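Local atomic coordinates of LRR receptor-like serine/threonine-protein kinase RGI3 (Arabidopsis thaliana, PDB entry 5HZ0), a protein that acts as a membrane receptor kinase for RGF peptide hormones, which maintain the root stem cell niche by regulating PLETHORA transcription factors. Residues F450-T455 / F473-D478; G460-T465 / N479-T484; T493-L498 / R517-L522; S602-N607 / G624-N629. The protein carries 5 engineered substitutions. All coordinates share one frame; numbering follows the deposited sequence.

How the contacts relate
All four contacts lie in the extracellular leucine-rich-repeat domain and join consecutive turns of its solenoid. Contacts 1 to 3 are partly buried. Contacts 1 and 3 belong to the parallel strand ladder and meet directly, strand 473-475 beside strand 497-499; both bury aliphatic side chains on one face, while the other carries Phe450, Phe473 and two aspartates in contact 1 and Lys497 and Leu521 in contact 3. Contact 2 joins the same turns as contact 1 farther along the coil, where pairing is sparse and Leu462 and Leu481 pack on Phe476 of contact 1. Contact 4, a surface contact about 39 Å, centre to centre, from contact 1, combines backbone bonds with polar side-chain links at the C-terminal end.

Contact 1. Residues F450-T455 / F473-D478; sequences FLDLHT and FIDFSD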
loop_
_atom_site.group_PDB
_atom_site.type_symbol
_atom_site.label_atom_id
_atom_site.label_comp_id
_atom_site.label_asym_id
_atom_site.label_seq_id
_atom_site.Cartn_x
_atom_site.Cartn_y
_atom_site.Cartn_z
ATOM N N PHE A 450 -16.579 -5.010 -10.986
ATOM C CA PHE A 450 -15.672 -6.109 -11.302
ATOM C C PHE A 450 -16.326 -7.409 -10.897
ATOM O O PHE A 450 -16.562 -7.628 -9.711
ATOM C CB PHE A 450 -14.346 -5.940 -10.557
ATOM C CG PHE A 450 -13.351 -7.073 -10.779
ATOM C CD1 PHE A 450 -13.529 -8.313 -10.172
ATOM C CD2 PHE A 450 -12.214 -6.886 -11.573
ATOM C CE1 PHE A 450 -12.615 -9.344 -10.364
ATOM C CE2 PHE A 450 -11.287 -7.921 -11.762
ATOM C CZ PHE A 450 -11.492 -9.149 -11.152
ATOM N N LEU A 451 -16.584 -8.277 -11.875
ATOM C CA LEU A 451 -17.225 -9.549 -11.607
ATOM C C LEU A 451 -16.410 -10.680 -12.255
ATOM O O LEU A 451 -16.416 -10.857 -13.491
ATOM C CB LEU A 451 -18.657 -9.505 -12.148
ATOM C CG LEU A 451 -19.480 -10.767 -11.991
ATOM C CD1 LEU A 451 -19.533 -11.204 -10.535
ATOM C CD2 LEU A 451 -20.880 -10.556 -12.553
ATOM N N ASP A 452 -15.761 -11.481 -11.408
ATOM C CA ASP A 452 -14.964 -12.601 -11.875
ATOM C C ASP A 452 -15.570 -13.913 -11.369
ATOM O O ASP A 452 -15.427 -14.264 -10.196
ATOM C CB ASP A 452 -13.555 -12.453 -11.302
ATOM C CG ASP A 452 -12.505 -13.277 -12.046
ATOM O OD1 ASP A 452 -12.853 -14.227 -12.796
ATOM O OD2 ASP A 452 -11.314 -12.958 -11.845
ATOM N N LEU A 453 -16.241 -14.635 -12.261
ATOM C CA LEU A 453 -16.781 -15.980 -11.992
ATOM C C LEU A 453 -16.009 -17.188 -12.609
ATOM O O LEU A 453 -16.510 -18.315 -12.602
ATOM C CB LEU A 453 -18.278 -16.044 -12.322
ATOM C CG LEU A 453 -19.157 -14.979 -11.642
ATOM C CD1 LEU A 453 -20.655 -15.218 -11.892
ATOM C CD2 LEU A 453 -18.858 -14.892 -10.155
ATOM N N HIS A 454 -14.843 -16.949 -13.207
ATOM C CA HIS A 454 -14.201 -17.979 -14.038
ATOM C C HIS A 454 -13.835 -19.303 -13.339
ATOM O O HIS A 454 -13.587 -19.329 -12.142
ATOM C CB HIS A 454 -13.006 -17.413 -14.845
ATOM C CG HIS A 454 -11.726 -17.303 -14.074
ATOM N ND1 HIS A 454 -11.243 -16.098 -13.600
ATOM C CD2 HIS A 454 -10.807 -18.233 -13.731
ATOM C CE1 HIS A 454 -10.092 -16.296 -12.987
ATOM N NE2 HIS A 454 -9.804 -17.585 -13.049
ATOM N N THR A 455 -13.829 -20.398 -14.095
ATOM C CA THR A 455 -13.501 -21.715 -13.543
ATOM C C THR A 455 -14.469 -22.159 -12.438
ATOM O O THR A 455 -14.130 -22.276 -11.259
ATOM C CB THR A 455 -12.014 -21.799 -13.104
ATOM O OG1 THR A 455 -11.188 -21.471 -14.228
ATOM C CG2 THR A 455 -11.646 -23.203 -12.614
ATOM N N PHE A 473 -15.384 -4.851 -15.574
ATOM C CA PHE A 473 -14.720 -6.121 -15.819
ATOM C C PHE A 473 -15.685 -7.310 -15.687
ATOM O O PHE A 473 -16.384 -7.445 -14.685
ATOM C CB PHE A 473 -13.529 -6.264 -14.860
ATOM C CG PHE A 473 -12.708 -7.522 -15.065
ATOM C CD1 PHE A 473 -13.113 -8.735 -14.518
ATOM C CD2 PHE A 473 -11.517 -7.485 -15.790
ATOM C CE1 PHE A 473 -12.361 -9.880 -14.697
ATOM C CE2 PHE A 473 -10.765 -8.626 -15.970
ATOM C CZ PHE A 473 -11.191 -9.826 -15.421
ATOM N N ILE A 474 -15.703 -8.181 -16.696
ATOM C CA ILE A 474 -16.479 -9.420 -16.633
ATOM C C ILE A 474 -15.633 -10.614 -17.051
ATOM O O ILE A 474 -15.124 -10.630 -18.155
ATOM C CB ILE A 474 -17.710 -9.375 -17.552
ATOM C CG1 ILE A 474 -18.717 -8.344 -17.054
ATOM C CG2 ILE A 474 -18.382 -10.743 -17.635
ATOM C CD1 ILE A 474 -19.951 -8.279 -17.917
ATOM N N ASP A 475 -15.470 -11.602 -16.174
ATOM C CA ASP A 475 -14.844 -12.851 -16.579
ATOM C C ASP A 475 -15.713 -14.045 -16.178
ATOM O O ASP A 475 -15.751 -14.426 -15.014
ATOM C CB ASP A 475 -13.469 -12.953 -15.908
ATOM C CG ASP A 475 -12.578 -14.022 -16.532
ATOM O OD1 ASP A 475 -13.092 -14.855 -17.308
ATOM O OD2 ASP A 475 -11.358 -14.032 -16.231
ATOM N N PHE A 476 -16.389 -14.639 -17.159
ATOM C CA PHE A 476 -17.193 -15.863 -16.991
ATOM C C PHE A 476 -16.507 -17.102 -17.573
ATOM O O PHE A 476 -17.122 -18.153 -17.741
ATOM C CB PHE A 476 -18.616 -15.698 -17.534
ATOM C CG PHE A 476 -19.406 -14.596 -16.861
ATOM C CD1 PHE A 476 -19.022 -14.094 -15.623
ATOM C CD2 PHE A 476 -20.534 -14.071 -17.463
ATOM C CE1 PHE A 476 -19.737 -13.086 -15.012
ATOM C CE2 PHE A 476 -21.253 -13.063 -16.856
ATOM C CZ PHE A 476 -20.859 -12.572 -15.627
ATOM N N SER A 477 -15.254 -16.953 -17.966
ATOM C CA SER A 477 -14.572 -18.016 -18.689
ATOM C C SER A 477 -14.478 -19.315 -17.910
ATOM O O SER A 477 -14.523 -19.328 -16.692
ATOM C CB SER A 477 -13.180 -17.575 -19.167
ATOM O OG SER A 477 -12.353 -17.217 -18.082
ATOM N N ASP A 478 -14.369 -20.412 -18.650
ATOM C CA ASP A 478 -14.250 -21.743 -18.074
ATOM C C ASP A 478 -15.480 -22.111 -17.242
ATOM O O ASP A 478 -15.401 -22.346 -16.042
ATOM C CB ASP A 478 -12.965 -21.824 -17.250
ATOM C CG ASP A 478 -12.532 -23.223 -16.995
ATOM O OD1 ASP A 478 -13.060 -24.129 -17.677
ATOM O OD2 ASP A 478 -11.666 -23.420 -16.112
#
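Phe450 and Phe473 start two neighbouring parallel strands of the leucine-rich-repeat solenoid, and their rings form an offset stack, planes 7° apart and centroids 4.3 Å apart. Phe426, on the strand before, also stacks with Phe450. The backbone polar groups are satisfied in ladder fashion. Leu451 N donates to Phe473 O, Leu451 O receives Asp475 N at 2.9 Å, and Asp475 O receives Leu453 N; beyond the strands, Thr455 N reaches Ser477 O. On the face of Leu451 and Ile474, Leu451 CD2 meets the edge of the Phe476 ring at CZ, 3.7 Å away.

The aspartates of the opposite face are occupied by their own segments. Asp452 OD1 takes His454 ND1 on its syn lone pair at 2.6 Å, though that oxygen lies 27° out of the imidazole plane. Asp475 OD1 is gripped twice, by Ser477 N at 3.1 Å, which makes an Asx turn, and by Ser477 OG. The His454 bond probably tempers repulsion between Asp452 OD1 and Asp475 OD2, 3.8 Å apart, and the Ser477 bonds may draw charge off the Asp475 carboxylate. An alanine in place of Asp475 would probably leave Ser477 N and OG without their shared acceptor and free the serine hydroxyl to turn. At the far end Thr455 OG1 donates to Asp478 OD2 over 2.8 Å, meeting it on the anti side, 16° out of the carboxylate plane.

Contact 2. Residues G460-T465 / N479-T484; sequences GSLLGT and NALSST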
loop_
_atom_site.group_PDB
_atom_site.type_symbol
_atom_site.label_atom_id
_atom_site.label_comp_id
_atom_site.label_asym_id
_atom_site.label_seq_id
_atom_site.Cartn_x
_atom_site.Cartn_y
_atom_site.Cartn_z
ATOM N N GLY A 460 -26.415 -22.766 -17.876
ATOM C CA GLY A 460 -27.601 -22.098 -18.373
ATOM C C GLY A 460 -27.283 -20.945 -19.295
ATOM O O GLY A 460 -26.212 -20.885 -19.890
ATOM N N SER A 461 -28.226 -20.024 -19.407
ATOM C CA SER A 461 -28.137 -18.959 -20.380
ATOM C C SER A 461 -27.685 -17.665 -19.734
ATOM O O SER A 461 -27.503 -17.599 -18.521
ATOM C CB SER A 461 -29.478 -18.786 -21.091
ATOM O OG SER A 461 -29.505 -17.574 -21.813
ATOM N N LEU A 462 -27.518 -16.637 -20.557
ATOM C CA LEU A 462 -26.884 -15.395 -20.142
ATOM C C LEU A 462 -27.709 -14.216 -20.658
ATOM O O LEU A 462 -27.898 -14.071 -21.861
ATOM C CB LEU A 462 -25.459 -15.346 -20.713
ATOM C CG LEU A 462 -24.480 -14.285 -20.199
ATOM C CD1 LEU A 462 -23.937 -14.658 -18.817
ATOM C CD2 LEU A 462 -23.349 -14.053 -21.188
ATOM N N LEU A 463 -28.220 -13.379 -19.764
ATOM C CA LEU A 463 -29.090 -12.280 -20.195
ATOM C C LEU A 463 -28.544 -10.890 -19.842
ATOM O O LEU A 463 -27.836 -10.721 -18.843
ATOM C CB LEU A 463 -30.500 -12.422 -19.601
ATOM C CG LEU A 463 -31.479 -13.543 -19.963
ATOM C CD1 LEU A 463 -30.946 -14.502 -21.006
ATOM C CD2 LEU A 463 -31.876 -14.296 -18.703
ATOM N N GLY A 464 -28.900 -9.896 -20.654
ATOM C CA GLY A 464 -28.549 -8.516 -20.373
ATOM C C GLY A 464 -29.200 -7.987 -19.103
ATOM O O GLY A 464 -28.584 -7.221 -18.361
ATOM N N THR A 465 -30.445 -8.398 -18.852
ATOM C CA THR A 465 -31.189 -7.994 -17.653
ATOM C C THR A 465 -30.570 -8.559 -16.387
ATOM O O THR A 465 -30.860 -8.107 -15.279
ATOM C CB THR A 465 -32.636 -8.512 -17.688
ATOM O OG1 THR A 465 -32.646 -9.860 -18.183
ATOM C CG2 THR A 465 -33.507 -7.631 -18.572
ATOM N N ASN A 479 -16.618 -22.176 -17.917
ATOM C CA ASN A 479 -17.858 -22.641 -17.323
ATOM C C ASN A 479 -18.593 -23.509 -18.351
ATOM O O ASN A 479 -18.026 -23.892 -19.382
ATOM C CB ASN A 479 -18.748 -21.462 -16.848
ATOM C CG ASN A 479 -18.272 -20.844 -15.526
ATOM O OD1 ASN A 479 -18.398 -21.450 -14.460
ATOM N ND2 ASN A 479 -17.746 -19.629 -15.595
ATOM N N ALA A 480 -19.822 -23.888 -18.016
ATOM C CA ALA A 480 -20.754 -24.541 -18.935
ATOM C C ALA A 480 -21.862 -23.648 -19.539
ATOM O O ALA A 480 -22.903 -24.162 -19.949
ATOM C CB ALA A 480 -21.291 -25.846 -18.371
ATOM N N LEU A 481 -21.704 -22.326 -19.470
ATOM C CA LEU A 481 -22.712 -21.386 -19.996
ATOM C C LEU A 481 -23.156 -21.688 -21.442
ATOM O O LEU A 481 -22.352 -22.096 -22.279
ATOM C CB LEU A 481 -22.197 -19.940 -19.917
ATOM C CG LEU A 481 -21.927 -19.322 -18.534
ATOM C CD1 LEU A 481 -21.501 -17.865 -18.658
ATOM C CD2 LEU A 481 -23.141 -19.453 -17.603
ATOM N N SER A 482 -24.442 -21.498 -21.735
ATOM C CA SER A 482 -24.959 -21.847 -23.063
ATOM C C SER A 482 -25.986 -20.877 -23.653
ATOM O O SER A 482 -26.241 -19.790 -23.122
ATOM C CB SER A 482 -25.521 -23.277 -23.090
ATOM O OG SER A 482 -26.814 -23.339 -22.496
ATOM N N SER A 483 -26.576 -21.329 -24.753
ATOM C CA SER A 483 -27.362 -20.524 -25.681
ATOM C C SER A 483 -26.587 -19.323 -26.218
ATOM O O SER A 483 -25.368 -19.378 -26.347
ATOM C CB SER A 483 -28.671 -20.068 -25.039
ATOM O OG SER A 483 -29.500 -19.453 -26.010
ATOM N N THR A 484 -27.269 -18.205 -26.440
ATOM C CA THR A 484 -26.669 -17.130 -27.218
ATOM C C THR A 484 -26.234 -15.954 -26.375
ATOM O O THR A 484 -26.836 -15.657 -25.348
ATOM C CB THR A 484 -27.633 -16.611 -28.302
ATOM O OG1 THR A 484 -28.888 -16.285 -27.697
ATOM C CG2 THR A 484 -27.851 -17.658 -29.390
#
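In the plant-type leucine-rich repeat, the segment that follows each main strand can pair with the next turn, and here Gly460 meets Ser482 in a loose, staggered version of such a pairing, since by sequence the counterpart of Gly460 is Ser483. The evidence for regular strand structure is thin. One hydrogen bond crosses the contact, from Ser482 N to Gly460 O at 2.6 Å, with an N-H...O angle of 165° and the donor tilted 23° from the carbonyl plane. Two CA-H...O contacts supplement it: Leu481 CA faces the same Gly460 O at 3.5 Å, and Ser461 CA faces Ser482 O at 3.4 Å. Gly460 O therefore gathers both an N-H and a C-H from successive residues.

Gly460 has backbone angles at which a CB would press on the carbonyl oxygen of the residue before it, so the absence of a side chain suits the local path of the chain. Ser482 OG lies 3.6 Å from Gly460 O, beside the backbone bond.

The apolar part is a single meeting of branch ends: Leu462 CD1 and Leu481 CD1 are 4.0 Å apart, the two side chains running obliquely to each other. Both leucines are buried and also rest on Phe476, while Leu462 touches Ile438, which ties the pairing to the hydrophobic interior. Ser483 and Thr484 are exposed, and there Ser461 OG approaches Ser483 CB no closer than 4.2 Å. Such a short, weakly bonded strand pair beside the main strand ladder is typical of plant-specific leucine-rich repeats.

Contact 3. Residues T493-L498 / R517-L522; sequences TELTKL and RSLQLL
Leu495 and Leu498 pack against Leu519 and Leu522 where two successive turns of the leucine-rich-repeat solenoid enter their parallel strands. This buried side is the tight part. Leu498 and Leu522 lie side by side, pointing the same way, with Leu498 CD2 3.9 Å from Leu522 CD1. Leu519 CD1 serves two neighbours, touching Leu495 CG at 3.9 Å and Leu498 CB at 4.2 Å. In both Leu495 and Leu519 CG stands anti to the backbone N (chi1 -161° and -154°), which sends the two side chains the same way, side by side. Ile474 of the preceding strand and Leu547 of a following one continue the packing from turn to turn.

The backbone is held just as closely. Thr496 O accepts two N-H groups, from Gln520 N at 2.7 Å and from Leu521 N at 3.1 Å. Leu498 N in turn donates to Leu521 O.

The other side is looser. Lys497 CG comes only within 4.1 Å of Leu521 CB, the two side chains crossing. Thr496 OG1 lies 3.5 Å from Gln520 CD, against the body of the amide. Thr493, Glu494 and Arg517 are exposed, and this end is pinned by Ser518, whose hydroxyl bonds Thr493 O; Ser542 does the same to Arg517 O one turn on. An alanine in place of Ser518 would probably leave Thr493 O without this donor and let the exposed turn around it move more freely. Ser518 OG reaches Thr493 O over 2.9 Å, 22° from the carbonyl plane.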
loop_
_atom_site.group_PDB
_atom_site.type_symbol
_atom_site.label_atom_id
_atom_site.label_comp_id
_atom_site.label_asym_id
_atom_site.label_seq_id
_atom_site.Cartn_x
_atom_site.Cartn_y
_atom_site.Cartn_z
ATOM N N THR A 493 -22.115 -0.236 -21.225
ATOM C CA THR A 493 -21.310 0.724 -21.971
ATOM C C THR A 493 -20.061 1.122 -21.206
ATOM O O THR A 493 -19.261 1.935 -21.673
ATOM C CB THR A 493 -22.121 2.001 -22.263
ATOM O OG1 THR A 493 -22.437 2.670 -21.032
ATOM C CG2 THR A 493 -23.412 1.655 -23.006
ATOM N N GLU A 494 -19.919 0.578 -20.003
ATOM C CA GLU A 494 -18.732 0.811 -19.195
ATOM C C GLU A 494 -17.762 -0.351 -19.329
ATOM O O GLU A 494 -16.663 -0.312 -18.790
ATOM C CB GLU A 494 -19.131 0.977 -17.727
ATOM C CG GLU A 494 -20.204 2.018 -17.501
ATOM C CD GLU A 494 -19.692 3.429 -17.705
ATOM O OE1 GLU A 494 -19.436 4.103 -16.682
ATOM O OE2 GLU A 494 -19.549 3.864 -18.874
ATOM N N LEU A 495 -18.166 -1.382 -20.057
ATOM C CA LEU A 495 -17.417 -2.628 -20.034
ATOM C C LEU A 495 -16.068 -2.414 -20.722
ATOM O O LEU A 495 -16.004 -2.106 -21.900
ATOM C CB LEU A 495 -18.224 -3.697 -20.773
ATOM C CG LEU A 495 -17.938 -5.174 -20.557
ATOM C CD1 LEU A 495 -17.868 -5.486 -19.071
ATOM C CD2 LEU A 495 -19.038 -5.985 -21.223
ATOM N N THR A 496 -14.996 -2.559 -19.955
ATOM C CA THR A 496 -13.644 -2.500 -20.488
ATOM C C THR A 496 -13.146 -3.862 -21.013
ATOM O O THR A 496 -12.452 -3.944 -22.025
ATOM C CB THR A 496 -12.656 -1.891 -19.458
ATOM O OG1 THR A 496 -11.322 -1.985 -19.962
ATOM C CG2 THR A 496 -12.726 -2.617 -18.120
ATOM N N LYS A 497 -13.493 -4.917 -20.282
ATOM C CA LYS A 497 -12.956 -6.249 -20.494
ATOM C C LYS A 497 -14.054 -7.274 -20.349
ATOM O O LYS A 497 -14.705 -7.326 -19.303
ATOM C CB LYS A 497 -11.874 -6.547 -19.461
ATOM C CG LYS A 497 -10.724 -5.582 -19.514
ATOM C CD LYS A 497 -9.532 -6.068 -18.745
ATOM C CE LYS A 497 -8.443 -5.025 -18.793
ATOM N NZ LYS A 497 -7.316 -5.476 -17.950
ATOM N N LEU A 498 -14.242 -8.093 -21.383
ATOM C CA LEU A 498 -15.260 -9.136 -21.367
ATOM C C LEU A 498 -14.653 -10.466 -21.807
ATOM O O LEU A 498 -14.241 -10.623 -22.952
ATOM C CB LEU A 498 -16.424 -8.769 -22.288
ATOM C CG LEU A 498 -17.457 -9.877 -22.486
ATOM C CD1 LEU A 498 -18.019 -10.299 -21.141
ATOM C CD2 LEU A 498 -18.573 -9.460 -23.432
ATOM N N ARG A 517 -18.795 0.776 -25.951
ATOM C CA ARG A 517 -17.883 1.760 -26.519
ATOM C C ARG A 517 -16.584 1.772 -25.754
ATOM O O ARG A 517 -15.606 2.379 -26.174
ATOM C CB ARG A 517 -18.516 3.151 -26.478
ATOM C CG ARG A 517 -17.745 4.235 -27.240
ATOM C CD ARG A 517 -17.855 4.065 -28.764
ATOM N NE ARG A 517 -19.229 3.783 -29.180
ATOM C CZ ARG A 517 -19.720 4.020 -30.391
ATOM N NH1 ARG A 517 -18.960 4.561 -31.337
ATOM N NH2 ARG A 517 -20.986 3.721 -30.656
ATOM N N SER A 518 -16.589 1.125 -24.600
ATOM C CA SER A 518 -15.419 1.120 -23.744
ATOM C C SER A 518 -14.592 -0.155 -23.861
ATOM O O SER A 518 -13.596 -0.313 -23.161
ATOM C CB SER A 518 -15.822 1.399 -22.299
ATOM O OG SER A 518 -16.459 2.661 -22.207
ATOM N N LEU A 519 -14.980 -1.057 -24.757
ATOM C CA LEU A 519 -14.426 -2.407 -24.700
ATOM C C LEU A 519 -13.009 -2.459 -25.254
ATOM O O LEU A 519 -12.786 -2.272 -26.442
ATOM C CB LEU A 519 -15.319 -3.335 -25.517
ATOM C CG LEU A 519 -15.318 -4.806 -25.135
ATOM C CD1 LEU A 519 -15.530 -4.947 -23.640
ATOM C CD2 LEU A 519 -16.412 -5.520 -25.901
ATOM N N GLN A 520 -12.059 -2.704 -24.357
ATOM C CA GLN A 520 -10.654 -2.919 -24.693
ATOM C C GLN A 520 -10.317 -4.382 -25.020
ATOM O O GLN A 520 -9.509 -4.667 -25.896
ATOM C CB GLN A 520 -9.743 -2.372 -23.587
ATOM C CG GLN A 520 -9.794 -0.842 -23.435
ATOM C CD GLN A 520 -9.124 -0.351 -22.153
ATOM O OE1 GLN A 520 -8.288 -1.038 -21.574
ATOM N NE2 GLN A 520 -9.502 0.841 -21.701
ATOM N N LEU A 521 -10.930 -5.307 -24.294
ATOM C CA LEU A 521 -10.550 -6.700 -24.408
ATOM C C LEU A 521 -11.789 -7.529 -24.604
ATOM O O LEU A 521 -12.737 -7.411 -23.829
ATOM C CB LEU A 521 -9.788 -7.161 -23.156
ATOM C CG LEU A 521 -9.265 -8.609 -23.100
ATOM C CD1 LEU A 521 -7.971 -8.692 -22.317
ATOM C CD2 LEU A 521 -10.294 -9.563 -22.484
ATOM N N LEU A 522 -11.786 -8.364 -25.643
ATOM C CA LEU A 522 -12.903 -9.278 -25.862
ATOM C C LEU A 522 -12.413 -10.697 -26.134
ATOM O O LEU A 522 -11.760 -10.963 -27.143
ATOM C CB LEU A 522 -13.817 -8.792 -26.993
ATOM C CG LEU A 522 -14.944 -9.763 -27.368
ATOM C CD1 LEU A 522 -15.935 -9.941 -26.212
ATOM C CD2 LEU A 522 -15.666 -9.324 -28.625
#

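Contact 4. Residues S602-N607 / G624-N629; sequences SGDLPN and GLYISN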
loop_
_atom_site.group_PDB
_atom_site.type_symbol
_atom_site.label_atom_id
_atom_site.label_comp_id
_atom_site.label_asym_id
_atom_site.label_seq_id
_atom_site.Cartn_x
_atom_site.Cartn_y
_atom_site.Cartn_z
ATOM N N SER A 602 -6.464 -18.318 -47.724
ATOM C CA SER A 602 -5.644 -18.546 -48.903
ATOM C C SER A 602 -5.290 -17.201 -49.513
ATOM O O SER A 602 -5.979 -16.215 -49.269
ATOM C CB SER A 602 -6.390 -19.413 -49.924
ATOM O OG SER A 602 -7.211 -18.630 -50.756
ATOM N N GLY A 603 -4.249 -17.165 -50.339
ATOM C CA GLY A 603 -3.753 -15.909 -50.874
ATOM C C GLY A 603 -2.372 -15.519 -50.380
ATOM O O GLY A 603 -1.790 -16.157 -49.484
ATOM N N ASP A 604 -1.811 -14.495 -51.005
ATOM C CA ASP A 604 -0.462 -14.090 -50.650
ATOM C C ASP A 604 -0.391 -12.936 -49.664
ATOM O O ASP A 604 -1.221 -12.035 -49.691
ATOM C CB ASP A 604 0.366 -13.760 -51.884
ATOM C CG ASP A 604 -0.116 -12.533 -52.591
ATOM O OD1 ASP A 604 -1.339 -12.390 -52.772
ATOM O OD2 ASP A 604 0.734 -11.711 -52.971
ATOM N N LEU A 605 0.635 -12.975 -48.818
ATOM C CA LEU A 605 0.897 -11.950 -47.827
ATOM C C LEU A 605 2.191 -11.264 -48.217
ATOM O O LEU A 605 3.123 -11.917 -48.714
ATOM C CB LEU A 605 1.102 -12.593 -46.457
ATOM C CG LEU A 605 0.181 -13.744 -46.087
ATOM C CD1 LEU A 605 0.744 -14.509 -44.917
ATOM C CD2 LEU A 605 -1.168 -13.180 -45.769
ATOM N N PRO A 606 2.267 -9.943 -47.970
ATOM C CA PRO A 606 3.425 -9.155 -48.405
ATOM C C PRO A 606 4.675 -9.578 -47.656
ATOM O O PRO A 606 4.555 -10.090 -46.546
ATOM C CB PRO A 606 3.035 -7.717 -48.034
ATOM C CG PRO A 606 1.966 -7.858 -46.998
ATOM C CD PRO A 606 1.232 -9.112 -47.328
ATOM N N ASN A 607 5.851 -9.345 -48.230
ATOM C CA ASN A 607 7.069 -9.700 -47.528
ATOM C C ASN A 607 7.415 -8.482 -46.685
ATOM O O ASN A 607 7.936 -7.474 -47.175
ATOM C CB ASN A 607 8.184 -9.968 -48.538
ATOM C CG ASN A 607 9.319 -10.798 -47.963
ATOM O OD1 ASN A 607 9.448 -10.946 -46.749
ATOM N ND2 ASN A 607 10.159 -11.341 -48.845
ATOM N N GLY A 624 -4.589 -21.829 -48.856
ATOM C CA GLY A 624 -3.599 -21.244 -49.753
ATOM C C GLY A 624 -2.593 -20.182 -49.325
ATOM O O GLY A 624 -2.277 -19.350 -50.161
ATOM N N LEU A 625 -2.210 -20.063 -48.056
ATOM C CA LEU A 625 -1.431 -18.879 -47.642
ATOM C C LEU A 625 0.048 -18.933 -47.995
ATOM O O LEU A 625 0.701 -19.953 -47.785
ATOM C CB LEU A 625 -1.577 -18.601 -46.139
ATOM C CG LEU A 625 -2.857 -17.922 -45.650
ATOM C CD1 LEU A 625 -2.780 -17.682 -44.153
ATOM C CD2 LEU A 625 -3.080 -16.613 -46.386
ATOM N N TYR A 626 0.594 -17.838 -48.522
ATOM C CA TYR A 626 2.043 -17.833 -48.768
ATOM C C TYR A 626 2.625 -16.429 -48.807
ATOM O O TYR A 626 1.931 -15.498 -49.176
ATOM C CB TYR A 626 2.378 -18.564 -50.081
ATOM C CG TYR A 626 1.881 -17.854 -51.311
ATOM C CD1 TYR A 626 0.538 -17.910 -51.668
ATOM C CD2 TYR A 626 2.744 -17.105 -52.105
ATOM C CE1 TYR A 626 0.073 -17.254 -52.784
ATOM C CE2 TYR A 626 2.283 -16.444 -53.229
ATOM C CZ TYR A 626 0.951 -16.531 -53.563
ATOM O OH TYR A 626 0.475 -15.879 -54.662
ATOM N N ILE A 627 3.903 -16.285 -48.465
ATOM C CA ILE A 627 4.560 -14.989 -48.582
ATOM C C ILE A 627 5.020 -14.741 -50.023
ATOM O O ILE A 627 5.680 -15.574 -50.629
ATOM C CB ILE A 627 5.755 -14.831 -47.601
ATOM C CG1 ILE A 627 5.292 -14.314 -46.231
ATOM C CG2 ILE A 627 6.752 -13.819 -48.145
ATOM C CD1 ILE A 627 4.756 -15.362 -45.267
ATOM N N SER A 628 4.671 -13.591 -50.578
ATOM C CA SER A 628 5.090 -13.297 -51.939
ATOM C C SER A 628 6.012 -12.088 -51.972
ATOM O O SER A 628 6.004 -11.270 -51.060
ATOM C CB SER A 628 3.876 -13.039 -52.834
ATOM O OG SER A 628 3.442 -11.692 -52.730
ATOM N N ASN A 629 6.814 -11.986 -53.025
ATOM C CA ASN A 629 7.653 -10.812 -53.231
ATOM C C ASN A 629 7.092 -9.908 -54.313
ATOM O O ASN A 629 6.823 -10.358 -55.430
ATOM C CB ASN A 629 9.075 -11.217 -53.594
ATOM C CG ASN A 629 9.785 -11.907 -52.456
ATOM O OD1 ASN A 629 10.178 -11.266 -51.477
ATOM N ND2 ASN A 629 9.952 -13.222 -52.568
#
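Asp604 and Tyr626 face each other across a short parallel strand pair at the C-terminal end of the leucine-rich-repeat domain. Three backbone bonds set the register: Tyr626 N donates to Gly603 O at 3.1 Å, Leu605 N to Tyr626 O at 2.9 Å, and Ser628 N to Leu605 O. A fourth, from Gly603 N to Gly624 O, is doubtful in direction, the donor lying 67° out of the carbonyl plane.

Apolar contacts occupy the face of Leu605, Leu625 and Ile627. Leu605 spreads its branches, CD2 to Leu625 CD2 at 4.0 Å and CD1 to Ile627 CD1 at 4.1 Å, while Leu619 of helix 616-620 touches both Leu605 and Ile627.

On the other face, Asp604 CB makes a CH-pi contact with the Tyr626 ring, 3.6 Å from its centroid and 25° off the normal. The Asp604 carboxylate goes on to Ser628, whose OG donates to the anti lone pair of OD2 at 2.7 Å.

Finally, Asn607 ND2 donates to Asn629 OD1 at 2.6 Å, with the acceptor in the plane of the Asn607 amide. Leucine and isoleucine contacts thus tie the pair to the interior, and the charged and amide groups that link its surface side imply a contact suited to partial exposure to water.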